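Local coordinates for protein lipopolysaccharide heptosyltransferase 2 (Escherichia coli, PDB 1PSW) that transfers the second heptose from ADP-L-glycero-beta-D-manno-heptose onto heptosyl-Kdo2-lipid A while the inner core of lipopolysaccharide is built, at residues I257-C262 with M273-A278; P282-Y287 with Q333-E338; S299-V304 with L343-A348. One frame throughout, in Å; residues are numbered along the deposited sequence.

Interaction 1 of 3, residues I257-C262 with M273-A278; sequences ILIAAC and MHVAAA
I259 reaches across to helix 271-278 with both of its branches, each finding a different residue. Its CG2 lies over the backbone of A276, 3.9 Å from A276 CA and 4.0 Å from A276 CB. The longer branch ends in I259 CD1, which meets V275 CG1 at 4.1 Å, the two side chains crossing at about a right angle. The first torsion of I259 (-74°) sets CG2 anti to the backbone N and CG1 anti to the carbonyl carbon, splitting the fork between the targets. With only a methyl at A276, the backbones approach to 6.4 Å between I259 CA and A276 CA. Helices 252-260 and 271-278 flank strand 264-268 in the chain, a consecutive helix-strand-helix unit of the C-terminal Rossmann-like domain expected of a GT-B glycosyltransferase. All three touching residues are buried and the contact is wholly apolar. L279 also packs on I259. V275 in turn touches V11 of helix 11-27, which belongs to the other domain, and H274 and A278 meet M15 there. On helix 252-260, L258 packs on T170 and C171 of helix 164-173, while the C262 carbonyl accepts a hydrogen bond from R281 NH1.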
# COMPACT_ATOMS: atom_id res chain seq x y z
N ILE A 257 12.35 -0.52 0.37
CA ILE A 257 13.67 -0.65 -0.24
C ILE A 257 13.91 -2.08 -0.75
O ILE A 257 14.29 -2.27 -1.90
CB ILE A 257 14.78 -0.26 0.78
CG1 ILE A 257 14.68 1.23 1.12
CG2 ILE A 257 16.15 -0.59 0.19
CD1 ILE A 257 15.44 1.64 2.37
N LEU A 258 13.65 -3.07 0.10
CA LEU A 258 13.86 -4.47 -0.29
C LEU A 258 12.97 -4.93 -1.45
O LEU A 258 13.40 -5.69 -2.32
CB LEU A 258 13.68 -5.39 0.92
CG LEU A 258 14.77 -5.25 1.98
CD1 LEU A 258 14.43 -6.06 3.23
CD2 LEU A 258 16.12 -5.69 1.41
N ILE A 259 11.72 -4.48 -1.43
CA ILE A 259 10.80 -4.81 -2.51
C ILE A 259 11.36 -4.23 -3.81
O ILE A 259 11.36 -4.88 -4.86
CB ILE A 259 9.38 -4.26 -2.21
CG1 ILE A 259 8.73 -5.12 -1.12
CG2 ILE A 259 8.51 -4.25 -3.49
CD1 ILE A 259 7.42 -4.58 -0.58
N ALA A 260 11.87 -3.00 -3.74
CA ALA A 260 12.45 -2.35 -4.92
C ALA A 260 13.63 -3.16 -5.46
O ALA A 260 13.88 -3.17 -6.66
CB ALA A 260 12.90 -0.94 -4.55
N ALA A 261 14.35 -3.85 -4.57
CA ALA A 261 15.52 -4.64 -4.97
C ALA A 261 15.17 -5.99 -5.60
O ALA A 261 16.04 -6.67 -6.13
CB ALA A 261 16.44 -4.84 -3.77
N CYS A 262 13.90 -6.38 -5.52
CA CYS A 262 13.45 -7.66 -6.10
C CYS A 262 13.21 -7.59 -7.59
O CYS A 262 12.72 -6.58 -8.08
CB CYS A 262 12.14 -8.11 -5.45
SG CYS A 262 12.28 -8.57 -3.70
N MSE A 273 0.93 -5.11 -1.95
CA MSE A 273 0.77 -5.17 -3.40
C MSE A 273 0.89 -3.74 -3.93
O MSE A 273 1.60 -3.47 -4.90
CB MSE A 273 -0.62 -5.71 -3.76
CG MSE A 273 -0.90 -5.79 -5.26
SE MSE A 273 -2.72 -6.37 -5.65
CE MSE A 273 -3.52 -4.57 -5.35
N HIS A 274 0.17 -2.83 -3.29
CA HIS A 274 0.19 -1.42 -3.69
C HIS A 274 1.58 -0.80 -3.59
O HIS A 274 1.93 0.07 -4.39
CB HIS A 274 -0.82 -0.65 -2.85
CG HIS A 274 -2.22 -1.12 -3.06
ND1 HIS A 274 -2.86 -0.99 -4.28
CD2 HIS A 274 -3.05 -1.83 -2.27
CE1 HIS A 274 -4.03 -1.61 -4.22
NE2 HIS A 274 -4.17 -2.13 -3.02
N VAL A 275 2.36 -1.24 -2.61
CA VAL A 275 3.71 -0.74 -2.46
C VAL A 275 4.55 -1.18 -3.67
O VAL A 275 5.23 -0.35 -4.27
CB VAL A 275 4.36 -1.26 -1.14
CG1 VAL A 275 5.82 -0.84 -1.08
CG2 VAL A 275 3.60 -0.69 0.06
N ALA A 276 4.48 -2.46 -4.02
CA ALA A 276 5.23 -2.98 -5.17
C ALA A 276 4.82 -2.25 -6.45
O ALA A 276 5.66 -1.91 -7.29
CB ALA A 276 4.98 -4.49 -5.31
N ALA A 277 3.52 -2.00 -6.60
CA ALA A 277 2.98 -1.30 -7.77
C ALA A 277 3.55 0.12 -7.87
O ALA A 277 3.87 0.59 -8.96
CB ALA A 277 1.45 -1.25 -7.69
N ALA A 278 3.65 0.80 -6.73
CA ALA A 278 4.18 2.16 -6.69
C ALA A 278 5.65 2.18 -7.07
O ALA A 278 6.14 3.17 -7.61
CB ALA A 278 3.99 2.74 -5.29

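Interaction 2 of 3, residues P282-Y287 with Q333-E338; sequences PLVALY and QRVLEE
V335 and E338, one turn apart on helix 332-347, face V284 and L286 of strand 283-287. The strand belongs to the parallel six-stranded sheet of the C-terminal Rossmann-like domain of this GT-B-type enzyme, and the C-terminal helix covers one side of that sheet. The helix runs nearly antiparallel to the strand (153° between the two short segments), with 9.5 Å between axes. V335 spreads its two methyls over both strand residues. Its CG2 sits against the end of L286, 3.8 Å from L286 CD2 and 4.1 Å from L286 CD1, and so touches both methyls of the leucine fork; the two side chains meet at a slant. V335 CG1 turns instead to V284, where it meets V284 CG1 at 4.2 Å. The other methyl, V284 CG2, takes the aliphatic part of E338. The glutamate leaves the helix with CG anti to its backbone N (chi1 -179°), which puts that methylene against the valine, and the bend at chi2 (75°) then turns the chain on toward the carboxylate. L286 starts out across the line to the helix and only its end swings nearer, unlike V284, whose side chain heads for the helix from the start. L205 of helix 199-211 packs on V335, W197 touches L286, and I305 of the neighbouring strand lies against V284. E338 also meets R303 on that strand. The shortest approach between strand and E338 is V284 CG2 to E338 CG, 3.9 Å.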
# COMPACT_ATOMS: atom_id res chain seq x y z
N PRO A 282 7.92 -5.61 -11.44
CA PRO A 282 7.03 -6.58 -12.08
C PRO A 282 6.33 -7.30 -10.93
O PRO A 282 6.97 -7.64 -9.94
CB PRO A 282 7.99 -7.49 -12.83
CG PRO A 282 9.10 -6.55 -13.20
CD PRO A 282 9.30 -5.74 -11.93
N LEU A 283 5.04 -7.53 -11.08
CA LEU A 283 4.29 -8.17 -10.01
C LEU A 283 3.13 -9.01 -10.51
O LEU A 283 2.50 -8.70 -11.51
CB LEU A 283 3.80 -7.10 -9.03
CG LEU A 283 2.69 -7.40 -8.03
CD1 LEU A 283 3.06 -6.92 -6.63
CD2 LEU A 283 1.42 -6.72 -8.52
N VAL A 284 2.88 -10.11 -9.80
CA VAL A 284 1.78 -11.00 -10.14
C VAL A 284 0.88 -10.97 -8.90
O VAL A 284 1.32 -11.35 -7.81
CB VAL A 284 2.26 -12.44 -10.39
CG1 VAL A 284 1.07 -13.35 -10.67
CG2 VAL A 284 3.23 -12.47 -11.56
N ALA A 285 -0.35 -10.50 -9.07
CA ALA A 285 -1.31 -10.39 -7.99
C ALA A 285 -2.38 -11.47 -8.10
O ALA A 285 -3.09 -11.56 -9.09
CB ALA A 285 -1.95 -9.00 -8.01
N LEU A 286 -2.48 -12.29 -7.05
CA LEU A 286 -3.42 -13.40 -7.01
C LEU A 286 -4.72 -13.09 -6.30
O LEU A 286 -4.73 -12.77 -5.10
CB LEU A 286 -2.74 -14.60 -6.36
CG LEU A 286 -1.33 -14.87 -6.89
CD1 LEU A 286 -0.75 -16.10 -6.20
CD2 LEU A 286 -1.37 -15.09 -8.42
N TYR A 287 -5.82 -13.20 -7.03
CA TYR A 287 -7.15 -12.92 -6.48
C TYR A 287 -8.05 -14.15 -6.41
O TYR A 287 -7.98 -15.03 -7.26
CB TYR A 287 -7.86 -11.86 -7.33
CG TYR A 287 -7.33 -10.46 -7.15
CD1 TYR A 287 -6.12 -10.07 -7.72
CD2 TYR A 287 -8.06 -9.52 -6.43
CE1 TYR A 287 -5.64 -8.77 -7.57
CE2 TYR A 287 -7.60 -8.22 -6.28
CZ TYR A 287 -6.39 -7.85 -6.85
OH TYR A 287 -5.94 -6.55 -6.71
N GLN A 333 2.29 -23.59 -11.04
CA GLN A 333 2.77 -23.61 -12.42
C GLN A 333 2.19 -22.45 -13.23
O GLN A 333 2.88 -21.84 -14.03
CB GLN A 333 2.43 -24.94 -13.10
CG GLN A 333 3.04 -25.09 -14.48
CD GLN A 333 4.56 -24.91 -14.48
OE1 GLN A 333 5.28 -25.60 -13.76
NE2 GLN A 333 5.04 -23.97 -15.28
N ARG A 334 0.91 -22.14 -13.01
CA ARG A 334 0.28 -21.04 -13.72
C ARG A 334 0.99 -19.73 -13.34
O ARG A 334 1.33 -18.92 -14.21
CB ARG A 334 -1.21 -20.94 -13.37
CG ARG A 334 -1.94 -19.76 -13.99
CD ARG A 334 -3.35 -19.63 -13.43
NE ARG A 334 -4.22 -20.73 -13.85
CZ ARG A 334 -4.99 -20.71 -14.94
NH1 ARG A 334 -4.99 -19.65 -15.73
NH2 ARG A 334 -5.75 -21.76 -15.23
N VAL A 335 1.21 -19.55 -12.05
CA VAL A 335 1.87 -18.35 -11.53
C VAL A 335 3.32 -18.27 -12.01
O VAL A 335 3.79 -17.20 -12.41
CB VAL A 335 1.84 -18.34 -9.97
CG1 VAL A 335 2.57 -17.11 -9.43
CG2 VAL A 335 0.39 -18.32 -9.49
N LEU A 336 4.02 -19.40 -11.98
CA LEU A 336 5.41 -19.44 -12.42
C LEU A 336 5.54 -18.99 -13.88
O LEU A 336 6.47 -18.26 -14.23
CB LEU A 336 5.97 -20.85 -12.26
CG LEU A 336 7.41 -21.06 -12.74
CD1 LEU A 336 8.37 -20.17 -11.95
CD2 LEU A 336 7.78 -22.53 -12.59
N GLU A 337 4.62 -19.45 -14.72
CA GLU A 337 4.63 -19.09 -16.13
C GLU A 337 4.44 -17.60 -16.34
O GLU A 337 5.09 -16.99 -17.19
CB GLU A 337 3.54 -19.86 -16.87
CG GLU A 337 3.94 -21.27 -17.26
CD GLU A 337 2.80 -22.06 -17.87
OE1 GLU A 337 2.05 -21.48 -18.69
OE2 GLU A 337 2.66 -23.26 -17.55
N GLU A 338 3.52 -17.01 -15.58
CA GLU A 338 3.25 -15.58 -15.68
C GLU A 338 4.47 -14.80 -15.18
O GLU A 338 4.83 -13.76 -15.73
CB GLU A 338 2.03 -15.21 -14.84
CG GLU A 338 1.66 -13.74 -14.91
CD GLU A 338 1.00 -13.37 -16.22
OE1 GLU A 338 -0.09 -13.91 -16.50
OE2 GLU A 338 1.57 -12.55 -16.97

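Interaction 3 of 3, residues S299-V304 with L343-A348; sequences SHKARV and LLQEEA
A type I beta turn from S299 to A302 leads into edge strand 302-306 of the C-terminal Rossmann-like sheet, and water links this entry to the last turn of the C-terminal helix. Q345 comes nearest: its OE1 stands 4.4 Å from R303 NH2, too far for a direct bond, and its NE2 merely brushes the methylene K301 CE at 4.5 Å. Water 1 bridges the arginine and Q345, accepting from R303 NH2 at 3.0 Å and donating to both Q345 OE1 and H300 O. The backbone of the turn and the helix side chain are thereby joined through one molecule. The guanidinium is also held by its own segment. R303 NH1 donates to H300 O at 3.2 Å and to A302 O at 3.0 Å, the second bond arriving from above the carbonyl plane (66° out of it). Folding at chi1 and chi2 (-67° and -60°) curls the arginine back over its own chain, where two carbonyls and water 1 restrict its rotation. A second, separate water bridge joins K301 to E346: K301, extended beyond its first torsion, ends in NZ, which donates to water 2, and water 2 donates to E346 OE2 at 2.6 Å. K301 NZ and E346 OE2 are 5.7 Å apart, so the opposite charges probably attract across the water without touching. Within the turn, S299 OG accepts from K301 N at 3.3 Å, an ST turn. E346 is not left to water alone, since its OE2 forms a salt bridge with R281 NH1. Strand 302-306 lies beside strand 283-287 in the parallel sheet, while the R303 side chain packs on L342 of helix 332-347.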
# COMPACT_ATOMS: atom_id res chain seq x y z
N SER A 299 -0.06 -0.11 -11.86
CA SER A 299 1.24 -0.25 -12.48
C SER A 299 1.07 -0.99 -13.79
O SER A 299 0.28 -1.92 -13.89
CB SER A 299 2.18 -1.06 -11.57
OG SER A 299 3.44 -1.28 -12.19
N HIS A 300 1.82 -0.57 -14.80
CA HIS A 300 1.76 -1.21 -16.10
C HIS A 300 2.50 -2.55 -16.10
O HIS A 300 2.33 -3.35 -17.02
CB HIS A 300 2.36 -0.32 -17.18
CG HIS A 300 1.55 0.89 -17.50
ND1 HIS A 300 1.92 1.81 -18.47
CD2 HIS A 300 0.38 1.35 -16.99
CE1 HIS A 300 1.03 2.77 -18.54
NE2 HIS A 300 0.07 2.52 -17.65
N LYS A 301 3.30 -2.80 -15.07
CA LYS A 301 4.08 -4.03 -14.98
C LYS A 301 3.44 -5.08 -14.10
O LYS A 301 4.05 -6.10 -13.80
CB LYS A 301 5.50 -3.71 -14.50
CG LYS A 301 6.26 -2.76 -15.42
CD LYS A 301 7.76 -2.76 -15.14
CE LYS A 301 8.50 -1.89 -16.15
NZ LYS A 301 9.97 -2.13 -16.15
N ALA A 302 2.19 -4.83 -13.69
CA ALA A 302 1.44 -5.77 -12.86
C ALA A 302 0.51 -6.63 -13.71
O ALA A 302 0.02 -6.20 -14.76
CB ALA A 302 0.63 -5.00 -11.82
N ARG A 303 0.29 -7.86 -13.26
CA ARG A 303 -0.61 -8.78 -13.93
C ARG A 303 -1.46 -9.38 -12.82
O ARG A 303 -0.96 -9.68 -11.73
CB ARG A 303 0.15 -9.89 -14.66
CG ARG A 303 0.98 -9.41 -15.85
CD ARG A 303 0.11 -8.73 -16.90
NE ARG A 303 0.86 -8.36 -18.10
CZ ARG A 303 1.68 -7.32 -18.20
NH1 ARG A 303 1.87 -6.51 -17.16
NH2 ARG A 303 2.31 -7.07 -19.34
N VAL A 304 -2.75 -9.53 -13.09
CA VAL A 304 -3.69 -10.07 -12.12
C VAL A 304 -4.19 -11.43 -12.58
O VAL A 304 -4.54 -11.62 -13.74
CB VAL A 304 -4.90 -9.14 -11.93
CG1 VAL A 304 -6.02 -9.89 -11.22
CG2 VAL A 304 -4.49 -7.90 -11.11
N LEU A 343 9.63 -11.55 -15.94
CA LEU A 343 11.05 -11.50 -15.61
C LEU A 343 11.85 -11.36 -16.90
O LEU A 343 12.87 -10.66 -16.93
CB LEU A 343 11.47 -12.75 -14.84
CG LEU A 343 11.05 -12.78 -13.36
CD1 LEU A 343 11.20 -14.18 -12.80
CD2 LEU A 343 11.89 -11.80 -12.57
N LEU A 344 11.39 -12.01 -17.96
CA LEU A 344 12.07 -11.94 -19.25
C LEU A 344 12.01 -10.52 -19.82
O LEU A 344 13.02 -9.98 -20.27
CB LEU A 344 11.43 -12.91 -20.25
CG LEU A 344 12.02 -12.85 -21.67
CD1 LEU A 344 13.40 -13.49 -21.68
CD2 LEU A 344 11.09 -13.57 -22.64
N GLN A 345 10.81 -9.94 -19.78
CA GLN A 345 10.58 -8.58 -20.27
C GLN A 345 11.55 -7.60 -19.61
O GLN A 345 12.13 -6.74 -20.27
CB GLN A 345 9.15 -8.14 -19.95
CG GLN A 345 8.79 -6.73 -20.44
CD GLN A 345 7.64 -6.11 -19.65
OE1 GLN A 345 6.70 -6.80 -19.24
NE2 GLN A 345 7.69 -4.79 -19.46
N GLU A 346 11.71 -7.75 -18.30
CA GLU A 346 12.60 -6.89 -17.54
C GLU A 346 14.05 -7.02 -17.99
O GLU A 346 14.78 -6.03 -18.05
CB GLU A 346 12.45 -7.21 -16.05
CG GLU A 346 13.43 -6.47 -15.14
CD GLU A 346 13.10 -6.64 -13.67
OE1 GLU A 346 12.80 -7.79 -13.25
OE2 GLU A 346 13.15 -5.64 -12.93
N GLU A 347 14.48 -8.24 -18.31
CA GLU A 347 15.86 -8.45 -18.75
C GLU A 347 16.08 -7.85 -20.14
O GLU A 347 17.08 -7.19 -20.39
CB GLU A 347 16.18 -9.95 -18.78
CG GLU A 347 16.02 -10.64 -17.45
CD GLU A 347 16.41 -12.11 -17.49
OE1 GLU A 347 15.91 -12.83 -18.37
OE2 GLU A 347 17.22 -12.53 -16.64
N ALA A 348 15.12 -8.09 -21.03
CA ALA A 348 15.21 -7.59 -22.40
C ALA A 348 15.31 -6.07 -22.43
O ALA A 348 14.91 -5.41 -21.44
CB ALA A 348 13.99 -8.04 -23.19
OXT ALA A 348 15.78 -5.54 -23.46
O HOH W 1 4.36 -5.13 -18.42
O HOH W 2 11.77 -3.90 -14.23

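How the interactions relate
All three contacts lie in one Rossmann-like domain, with strand 283-287 between the helices of interaction 1 and the C-terminal helix. Interactions 1 and 2, with centres about 16 Å apart, meet through packing of A276 CB on L283 CD1 (3.4 Å). Interactions 2 and 3, about 11 Å apart between centres, share helix 332-347 and neighbouring strands joined by probable hydrogen bonds A285 N to R303 O (2.8 Å) and R303 N to L283 O (2.9 Å). Interaction 3 touches interaction 1 at S299 CB and A277 O (3.5 Å), and R281 spans both. In GT-B enzymes the active site lies in the interdomain cleft; interaction 1, whose second helix touches the other domain, borders that interface.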